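Local coordinates for N-acylethanolamine-hydrolyzing acid amidase subunit beta (Caenorhabditis elegans, PDB 6DY3), which is the beta subunit of a self-cleaving lysosomal heterodimer that probably hydrolyses fatty acid amides such as N-palmitoylethanolamine to ethanolamine and free fatty acids, at residues Cys1-Val5 against Val66-Ala70; His15-Leu19 against Leu199-Arg205; Pro121-Ile125 against Glu161-Asp165. All coordinates share one frame. Residue numbers count along the deposited sequence, not the author numbering.

Interaction 1: Cys1-Val5 against Val66-Ala70; sequences CTSIV and VSLNA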
loop_
_atom_site.group_PDB
_atom_site.type_symbol
_atom_site.label_atom_id
_atom_site.label_comp_id
_atom_site.label_asym_id
_atom_site.label_seq_id
_atom_site.Cartn_x
_atom_site.Cartn_y
_atom_site.Cartn_z
ATOM N N CYS B 1 3.565 2.705 -9.129
ATOM C CA CYS B 1 2.450 1.947 -8.585
ATOM C C CYS B 1 1.329 1.830 -9.600
ATOM O O CYS B 1 0.925 2.819 -10.205
ATOM C CB CYS B 1 1.922 2.613 -7.320
ATOM S SG CYS B 1 3.115 2.620 -5.995
ATOM N N THR B 2 0.811 0.617 -9.756
ATOM C CA THR B 2 -0.328 0.345 -10.622
ATOM C C THR B 2 -1.289 -0.552 -9.860
ATOM O O THR B 2 -0.927 -1.668 -9.476
ATOM C CB THR B 2 0.112 -0.326 -11.932
ATOM O OG1 THR B 2 1.113 0.473 -12.571
ATOM C CG2 THR B 2 -1.068 -0.505 -12.885
ATOM N N SER B 3 -2.498 -0.060 -9.627
ATOM C CA SER B 3 -3.541 -0.833 -8.971
ATOM C C SER B 3 -4.661 -1.075 -9.965
ATOM O O SER B 3 -5.139 -0.134 -10.607
ATOM C CB SER B 3 -4.075 -0.110 -7.735
ATOM O OG SER B 3 -3.104 -0.096 -6.705
ATOM N N ILE B 4 -5.097 -2.326 -10.064
ATOM C CA ILE B 4 -6.131 -2.731 -11.004
ATOM C C ILE B 4 -7.188 -3.514 -10.243
ATOM O O ILE B 4 -6.863 -4.317 -9.363
ATOM C CB ILE B 4 -5.563 -3.583 -12.160
ATOM C CG1 ILE B 4 -4.399 -2.856 -12.838
ATOM C CG2 ILE B 4 -6.667 -3.910 -13.173
ATOM C CD1 ILE B 4 -3.677 -3.700 -13.884
ATOM N N VAL B 5 -8.452 -3.258 -10.572
ATOM C CA VAL B 5 -9.581 -4.039 -10.087
ATOM C C VAL B 5 -10.452 -4.392 -11.282
ATOM O O VAL B 5 -10.776 -3.519 -12.093
ATOM C CB VAL B 5 -10.389 -3.275 -9.024
ATOM C CG1 VAL B 5 -11.779 -3.901 -8.834
ATOM C CG2 VAL B 5 -9.632 -3.282 -7.716
ATOM N N VAL B 66 -7.619 -3.934 -0.344
ATOM C CA VAL B 66 -7.339 -2.515 -0.519
ATOM C C VAL B 66 -5.877 -2.333 -0.897
ATOM O O VAL B 66 -5.004 -3.095 -0.473
ATOM C CB VAL B 66 -7.681 -1.705 0.749
ATOM C CG1 VAL B 66 -6.894 -2.213 1.930
ATOM C CG2 VAL B 66 -7.411 -0.232 0.520
ATOM N N SER B 67 -5.624 -1.326 -1.736
ATOM C CA SER B 67 -4.275 -0.873 -2.048
ATOM C C SER B 67 -4.284 0.643 -2.211
ATOM O O SER B 67 -5.251 1.223 -2.715
ATOM C CB SER B 67 -3.725 -1.533 -3.326
ATOM O OG SER B 67 -4.386 -1.055 -4.485
ATOM N N LEU B 68 -3.194 1.283 -1.797
ATOM C CA LEU B 68 -3.081 2.734 -1.850
ATOM C C LEU B 68 -1.979 3.136 -2.821
ATOM O O LEU B 68 -0.861 2.616 -2.749
ATOM C CB LEU B 68 -2.792 3.318 -0.467
ATOM C CG LEU B 68 -2.721 4.842 -0.422
ATOM C CD1 LEU B 68 -3.503 5.383 0.762
ATOM C CD2 LEU B 68 -1.271 5.298 -0.369
ATOM N N ASN B 69 -2.307 4.050 -3.730
ATOM C CA ASN B 69 -1.342 4.667 -4.627
ATOM C C ASN B 69 -1.120 6.110 -4.198
ATOM O O ASN B 69 -2.080 6.852 -3.971
ATOM C CB ASN B 69 -1.824 4.628 -6.078
ATOM C CG ASN B 69 -1.962 3.219 -6.617
ATOM O OD1 ASN B 69 -1.878 2.240 -5.868
ATOM N ND2 ASN B 69 -2.180 3.107 -7.927
ATOM N N ALA B 70 0.140 6.510 -4.101
ATOM C CA ALA B 70 0.435 7.909 -3.865
ATOM C C ALA B 70 -0.013 8.723 -5.068
ATOM O O ALA B 70 -0.032 8.237 -6.202
ATOM C CB ALA B 70 1.925 8.109 -3.610
#
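Ser-3 is the polar hub between the two strands: its OG donates a hydrogen bond to OD1 of Asn-69 at 2.8 Å and lies 2.7 Å from OG of Ser-67, close enough for a second bond. The chain of polar groups runs on past the two segments, because Ser-67 OG also meets His-15 NE2, while Asn-69 ND2 donates to the carbonyl of Thr-162. Farther out the contact becomes packing, with CB of Cys-1 resting 4.0 Å from CG of Asn-69 and O of Cys-1 lying 3.9 Å from ND2 of Asn-69. Cys-1 and Ser-3 point their CA-to-CB bonds toward Val66-Ala70, as Ser-67 and Asn-69 do in return; Thr-2, Ile-4 and Leu-68 point away, Leu-68 onto helix 92-102. The strand axes cross at 142°, and at 7.6 Å they are too far apart for backbone hydrogen bonds: they belong to two different sheets stacked face to face, the double-sheet core of an Ntn hydrolase. Cys-1, the nucleophile inferred from relatives, has its amino group bonded to Asp-20 OD1 and Asn-163 OD1, and its side chain touches Arg-17. At this point, therefore, the interface between the sheets is polar, and its hydrogen-bonded serines and asparagine place an ordered network directly beside the probable catalytic N-terminus.

Interaction 2: His15-Leu19 against Leu199-Arg205; sequences HGRNL and LSTVPVR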
loop_
_atom_site.group_PDB
_atom_site.type_symbol
_atom_site.label_atom_id
_atom_site.label_comp_id
_atom_site.label_asym_id
_atom_site.label_seq_id
_atom_site.Cartn_x
_atom_site.Cartn_y
_atom_site.Cartn_z
ATOM N N HIS B 15 -8.098 -8.228 -7.748
ATOM C CA HIS B 15 -7.368 -7.021 -7.380
ATOM C C HIS B 15 -5.889 -7.262 -7.649
ATOM O O HIS B 15 -5.259 -8.090 -6.981
ATOM C CB HIS B 15 -7.605 -6.667 -5.913
ATOM C CG HIS B 15 -7.058 -5.330 -5.517
ATOM N ND1 HIS B 15 -7.504 -4.644 -4.409
ATOM C CD2 HIS B 15 -6.112 -4.547 -6.086
ATOM C CE1 HIS B 15 -6.853 -3.500 -4.308
ATOM N NE2 HIS B 15 -6.002 -3.417 -5.314
ATOM N N GLY B 16 -5.339 -6.539 -8.621
ATOM C CA GLY B 16 -3.933 -6.632 -8.966
ATOM C C GLY B 16 -3.210 -5.361 -8.566
ATOM O O GLY B 16 -3.768 -4.265 -8.646
ATOM N N ARG B 17 -1.952 -5.505 -8.161
ATOM C CA ARG B 17 -1.212 -4.368 -7.637
ATOM C C ARG B 17 0.274 -4.540 -7.907
ATOM O O ARG B 17 0.869 -5.546 -7.517
ATOM C CB ARG B 17 -1.460 -4.210 -6.131
ATOM C CG ARG B 17 -1.207 -2.800 -5.616
ATOM C CD ARG B 17 0.203 -2.622 -5.103
ATOM N NE ARG B 17 0.610 -1.225 -5.171
ATOM C CZ ARG B 17 0.380 -0.317 -4.234
ATOM N NH1 ARG B 17 -0.252 -0.645 -3.123
ATOM N NH2 ARG B 17 0.800 0.927 -4.416
ATOM N N ASN B 18 0.868 -3.541 -8.549
ATOM C CA ASN B 18 2.312 -3.428 -8.678
ATOM C C ASN B 18 2.782 -2.268 -7.818
ATOM O O ASN B 18 2.147 -1.213 -7.795
ATOM C CB ASN B 18 2.727 -3.194 -10.130
ATOM C CG ASN B 18 2.793 -4.471 -10.941
ATOM O OD1 ASN B 18 2.389 -5.538 -10.478
ATOM N ND2 ASN B 18 3.300 -4.369 -12.162
ATOM N N LEU B 19 3.876 -2.474 -7.092
ATOM C CA LEU B 19 4.471 -1.433 -6.260
ATOM C C LEU B 19 5.773 -0.978 -6.912
ATOM O O LEU B 19 6.726 -1.757 -7.015
ATOM C CB LEU B 19 4.725 -1.939 -4.845
ATOM C CG LEU B 19 5.228 -0.834 -3.915
ATOM C CD1 LEU B 19 4.046 -0.175 -3.228
ATOM C CD2 LEU B 19 6.234 -1.373 -2.909
ATOM N N LEU B 199 -0.204 -7.528 -15.099
ATOM C CA LEU B 199 0.784 -6.909 -14.219
ATOM C C LEU B 199 2.220 -7.150 -14.676
ATOM O O LEU B 199 3.113 -6.383 -14.295
ATOM C CB LEU B 199 0.596 -7.420 -12.787
ATOM C CG LEU B 199 -0.715 -7.018 -12.106
ATOM C CD1 LEU B 199 -0.848 -7.691 -10.749
ATOM C CD2 LEU B 199 -0.831 -5.505 -11.964
ATOM N N SER B 200 2.464 -8.180 -15.484
ATOM C CA SER B 200 3.806 -8.506 -15.953
ATOM C C SER B 200 4.148 -7.861 -17.290
ATOM O O SER B 200 5.280 -8.012 -17.758
ATOM C CB SER B 200 3.972 -10.022 -16.066
ATOM O OG SER B 200 3.759 -10.643 -14.814
ATOM N N THR B 201 3.204 -7.158 -17.918
ATOM C CA THR B 201 3.462 -6.502 -19.191
ATOM C C THR B 201 4.300 -5.248 -18.988
ATOM O O THR B 201 4.064 -4.465 -18.064
ATOM C CB THR B 201 2.151 -6.128 -19.892
ATOM O OG1 THR B 201 1.334 -7.291 -20.064
ATOM C CG2 THR B 201 2.426 -5.509 -21.243
ATOM N N VAL B 202 5.290 -5.069 -19.854
ATOM C CA VAL B 202 6.110 -3.870 -19.826
ATOM C C VAL B 202 5.300 -2.735 -20.455
ATOM O O VAL B 202 4.664 -2.939 -21.491
ATOM C CB VAL B 202 7.445 -4.086 -20.565
ATOM C CG1 VAL B 202 8.268 -2.811 -20.576
ATOM C CG2 VAL B 202 8.226 -5.210 -19.917
ATOM N N PRO B 203 5.312 -1.536 -19.842
ATOM C CA PRO B 203 6.046 -1.074 -18.660
ATOM C C PRO B 203 5.247 -1.089 -17.350
ATOM O O PRO B 203 5.681 -0.442 -16.390
ATOM C CB PRO B 203 6.405 0.361 -19.029
ATOM C CG PRO B 203 5.297 0.805 -19.962
ATOM C CD PRO B 203 4.536 -0.429 -20.422
ATOM N N VAL B 204 4.104 -1.781 -17.307
ATOM C CA VAL B 204 3.414 -1.983 -16.030
ATOM C C VAL B 204 4.386 -2.590 -15.024
ATOM O O VAL B 204 4.498 -2.140 -13.877
ATOM C CB VAL B 204 2.167 -2.869 -16.212
ATOM C CG1 VAL B 204 1.332 -2.890 -14.931
ATOM C CG2 VAL B 204 1.323 -2.405 -17.390
ATOM N N ARG B 205 5.095 -3.633 -15.446
ATOM C CA ARG B 205 6.325 -4.057 -14.795
ATOM C C ARG B 205 7.472 -3.264 -15.403
ATOM O O ARG B 205 7.545 -3.111 -16.625
ATOM C CB ARG B 205 6.541 -5.562 -14.983
ATOM C CG ARG B 205 7.977 -6.026 -14.805
ATOM C CD ARG B 205 8.090 -7.535 -14.963
ATOM N NE ARG B 205 7.808 -7.979 -16.329
ATOM C CZ ARG B 205 8.731 -8.167 -17.270
ATOM N NH1 ARG B 205 10.012 -7.951 -17.012
ATOM N NH2 ARG B 205 8.368 -8.577 -18.478
#
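Both polar atoms of the Asn-18 amide are satisfied. Its ND2 donates twice to backbone carbonyls of the facing segment, to O of Leu-199 at 2.9 Å and to O of Val-204 at 3.1 Å, both with nearly straight geometry (160° and 156°), and its OD1 is taken up by Ser-212 OG on the adjoining strand 209-215. One side chain thus satisfies the carbonyl of Leu-199, in helix 192-199, and that of Val-204 in the loop that follows. The turn also looks after itself: Arg-205 N bonds O of Thr-201 at 2.9 Å, while NE and NH2 of Arg-205 reach O of Ser-200 at 2.9 and 3.2 Å, and a cis peptide precedes Pro-203. Beside the amide, CD1 of Leu-199 lies 3.7 Å from CA of Gly-16 and 3.6 Å from N of Arg-17; a CB on Gly-16 would come within 3.0 Å of that methyl, so the fit is tight. Arg-17 points away from the turn. Its NE donates to O of Asn-18 at 3.0 Å, NH2 to Leu-68 O, and NH1 weakly to Thr-57 OG1; His-15 is likewise bonded on the inner side, to Ser-65 and Ser-67. The strand therefore has two faces: one receives Leu-199 of helix 192-199, and the other carries Arg-17, probably important for activity, to Cys-1. Such a sheet, between a helical layer and a second sheet, is characteristic of the alpha-beta-beta-alpha Ntn-hydrolase fold.

Interaction 3: Pro121-Ile125 against Glu161-Asp165; sequences PSYII and ETNFD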
loop_
_atom_site.group_PDB
_atom_site.type_symbol
_atom_site.label_atom_id
_atom_site.label_comp_id
_atom_site.label_asym_id
_atom_site.label_seq_id
_atom_site.Cartn_x
_atom_site.Cartn_y
_atom_site.Cartn_z
ATOM N N PRO B 121 -3.239 13.300 -0.306
ATOM C CA PRO B 121 -3.761 12.964 -1.637
ATOM C C PRO B 121 -3.231 11.615 -2.098
ATOM O O PRO B 121 -2.045 11.310 -1.965
ATOM C CB PRO B 121 -3.259 14.113 -2.517
ATOM C CG PRO B 121 -3.059 15.241 -1.581
ATOM C CD PRO B 121 -2.593 14.621 -0.298
ATOM N N SER B 122 -4.129 10.796 -2.627
ATOM C CA SER B 122 -3.789 9.424 -2.967
ATOM C C SER B 122 -4.976 8.815 -3.701
ATOM O O SER B 122 -6.045 9.420 -3.810
ATOM C CB SER B 122 -3.439 8.617 -1.714
ATOM O OG SER B 122 -4.481 8.710 -0.762
ATOM N N TYR B 123 -4.766 7.606 -4.208
ATOM C CA TYR B 123 -5.832 6.788 -4.765
ATOM C C TYR B 123 -5.951 5.538 -3.913
ATOM O O TYR B 123 -4.982 4.785 -3.774
ATOM C CB TYR B 123 -5.546 6.404 -6.212
ATOM C CG TYR B 123 -5.530 7.560 -7.185
ATOM C CD1 TYR B 123 -6.704 8.221 -7.529
ATOM C CD2 TYR B 123 -4.345 7.967 -7.788
ATOM C CE1 TYR B 123 -6.693 9.266 -8.430
ATOM C CE2 TYR B 123 -4.328 9.010 -8.693
ATOM C CZ TYR B 123 -5.503 9.654 -9.009
ATOM O OH TYR B 123 -5.485 10.691 -9.911
ATOM N N ILE B 124 -7.139 5.311 -3.363
ATOM C CA ILE B 124 -7.436 4.112 -2.591
ATOM C C ILE B 124 -8.309 3.222 -3.462
ATOM O O ILE B 124 -9.422 3.608 -3.844
ATOM C CB ILE B 124 -8.126 4.449 -1.259
ATOM C CG1 ILE B 124 -7.224 5.360 -0.422
ATOM C CG2 ILE B 124 -8.455 3.173 -0.500
ATOM C CD1 ILE B 124 -7.856 5.875 0.847
ATOM N N ILE B 125 -7.804 2.036 -3.783
ATOM C CA ILE B 125 -8.492 1.080 -4.643
ATOM C C ILE B 125 -9.001 -0.046 -3.759
ATOM O O ILE B 125 -8.218 -0.691 -3.052
ATOM C CB ILE B 125 -7.569 0.546 -5.749
ATOM C CG1 ILE B 125 -7.170 1.670 -6.714
ATOM C CG2 ILE B 125 -8.234 -0.591 -6.508
ATOM C CD1 ILE B 125 -5.967 2.484 -6.275
ATOM N N GLU B 161 -5.512 2.569 -12.053
ATOM C CA GLU B 161 -5.043 3.845 -11.543
ATOM C C GLU B 161 -3.560 3.738 -11.208
ATOM O O GLU B 161 -3.078 2.682 -10.795
ATOM C CB GLU B 161 -5.862 4.277 -10.311
ATOM C CG GLU B 161 -5.776 5.762 -9.994
ATOM C CD GLU B 161 -6.107 6.637 -11.199
ATOM O OE1 GLU B 161 -7.300 6.714 -11.568
ATOM O OE2 GLU B 161 -5.173 7.233 -11.785
ATOM N N THR B 162 -2.833 4.846 -11.395
ATOM C CA THR B 162 -1.418 4.897 -11.040
ATOM C C THR B 162 -1.223 6.045 -10.058
ATOM O O THR B 162 -1.897 6.078 -9.033
ATOM C CB THR B 162 -0.545 4.983 -12.283
ATOM O OG1 THR B 162 -0.874 6.172 -13.018
ATOM C CG2 THR B 162 -0.750 3.784 -13.165
ATOM N N ASN B 163 -0.316 6.986 -10.345
ATOM C CA ASN B 163 0.124 7.993 -9.394
ATOM C C ASN B 163 -0.244 9.422 -9.770
ATOM O O ASN B 163 -0.025 10.326 -8.957
ATOM C CB ASN B 163 1.650 7.920 -9.241
ATOM C CG ASN B 163 2.105 6.619 -8.639
ATOM O OD1 ASN B 163 2.965 5.936 -9.204
ATOM N ND2 ASN B 163 1.540 6.263 -7.488
ATOM N N PHE B 164 -0.753 9.671 -10.968
ATOM C CA PHE B 164 -0.877 11.034 -11.468
ATOM C C PHE B 164 -2.328 11.354 -11.820
ATOM O O PHE B 164 -3.232 10.535 -11.651
ATOM C CB PHE B 164 0.029 11.236 -12.684
ATOM C CG PHE B 164 1.421 10.690 -12.502
ATOM C CD1 PHE B 164 2.326 11.319 -11.668
ATOM C CD2 PHE B 164 1.828 9.564 -13.189
ATOM C CE1 PHE B 164 3.596 10.825 -11.505
ATOM C CE2 PHE B 164 3.106 9.067 -13.031
ATOM C CZ PHE B 164 3.990 9.702 -12.189
ATOM N N ASP B 165 -2.537 12.592 -12.277
ATOM C CA ASP B 165 -3.830 13.056 -12.776
ATOM C C ASP B 165 -3.591 13.999 -13.957
ATOM O O ASP B 165 -2.448 14.300 -14.318
ATOM C CB ASP B 165 -4.651 13.721 -11.660
ATOM C CG ASP B 165 -3.811 14.587 -10.757
ATOM O OD1 ASP B 165 -2.867 15.226 -11.265
ATOM O OD2 ASP B 165 -4.095 14.631 -9.540
#
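Glu-161, at the end of strand 158-161, lays its CG over the face of the Tyr-123 ring in a CH-pi contact, 3.4 Å from the centroid and 16° off the normal. Its CB meets CD1 of Ile-125 at 4.4 Å. The carboxylate goes elsewhere, OE1 to a salt bridge with Lys-169 and OE2 to a weak 3.4 Å bond from N of Thr-162. Thr-162 brings its O to 3.3 Å from CD2 of Tyr-123; that carbonyl accepts from Asn-69 ND2, and OG1 bonds Asp-172. At Asn-163 the backbone C passes the ring edge, 4.2 Å from CE2 of Tyr-123, while the side chain turns away to Ala-70 O and the amino group of Cys-1. Phe-164 supplies the polar link, its O accepting a 2.9 Å hydrogen bond from OH of Tyr-123. Asp-165 adds its CB, 3.6 Å from that same OH, and sends its carboxylate to Arg-71. The loop thus bends round one tyrosine of the opposite sheet and places Asn-163, probably important for activity, at the N-terminal nucleophile site of the Ntn hydrolases.

Interaction 1 occupies the middle, its centre 10 Å from that of interaction 2 and 7 Å from that of interaction 3; the latter two lie 15 Å apart. Strand pairing joins it to both: Thr-2 O is 2.8 Å from Asn-18 N and Ile-4 N 2.7 Å from Gly-16 O in one sheet, and Asn-69 N is 2.8 Å from Tyr-123 O in the other. All three meet around Cys-1, the probable nucleophile. Interaction 2 contributes Arg-17, whose NH2 comes 3.3 Å from SG of Cys-1 and 3.3 Å from OD1 of Asn-69. Interaction 3 contributes Asn-163, its side chain about 4 Å from that of Cys-1 (nearest atoms) and its ND2 2.8 Å from Ala-70 O.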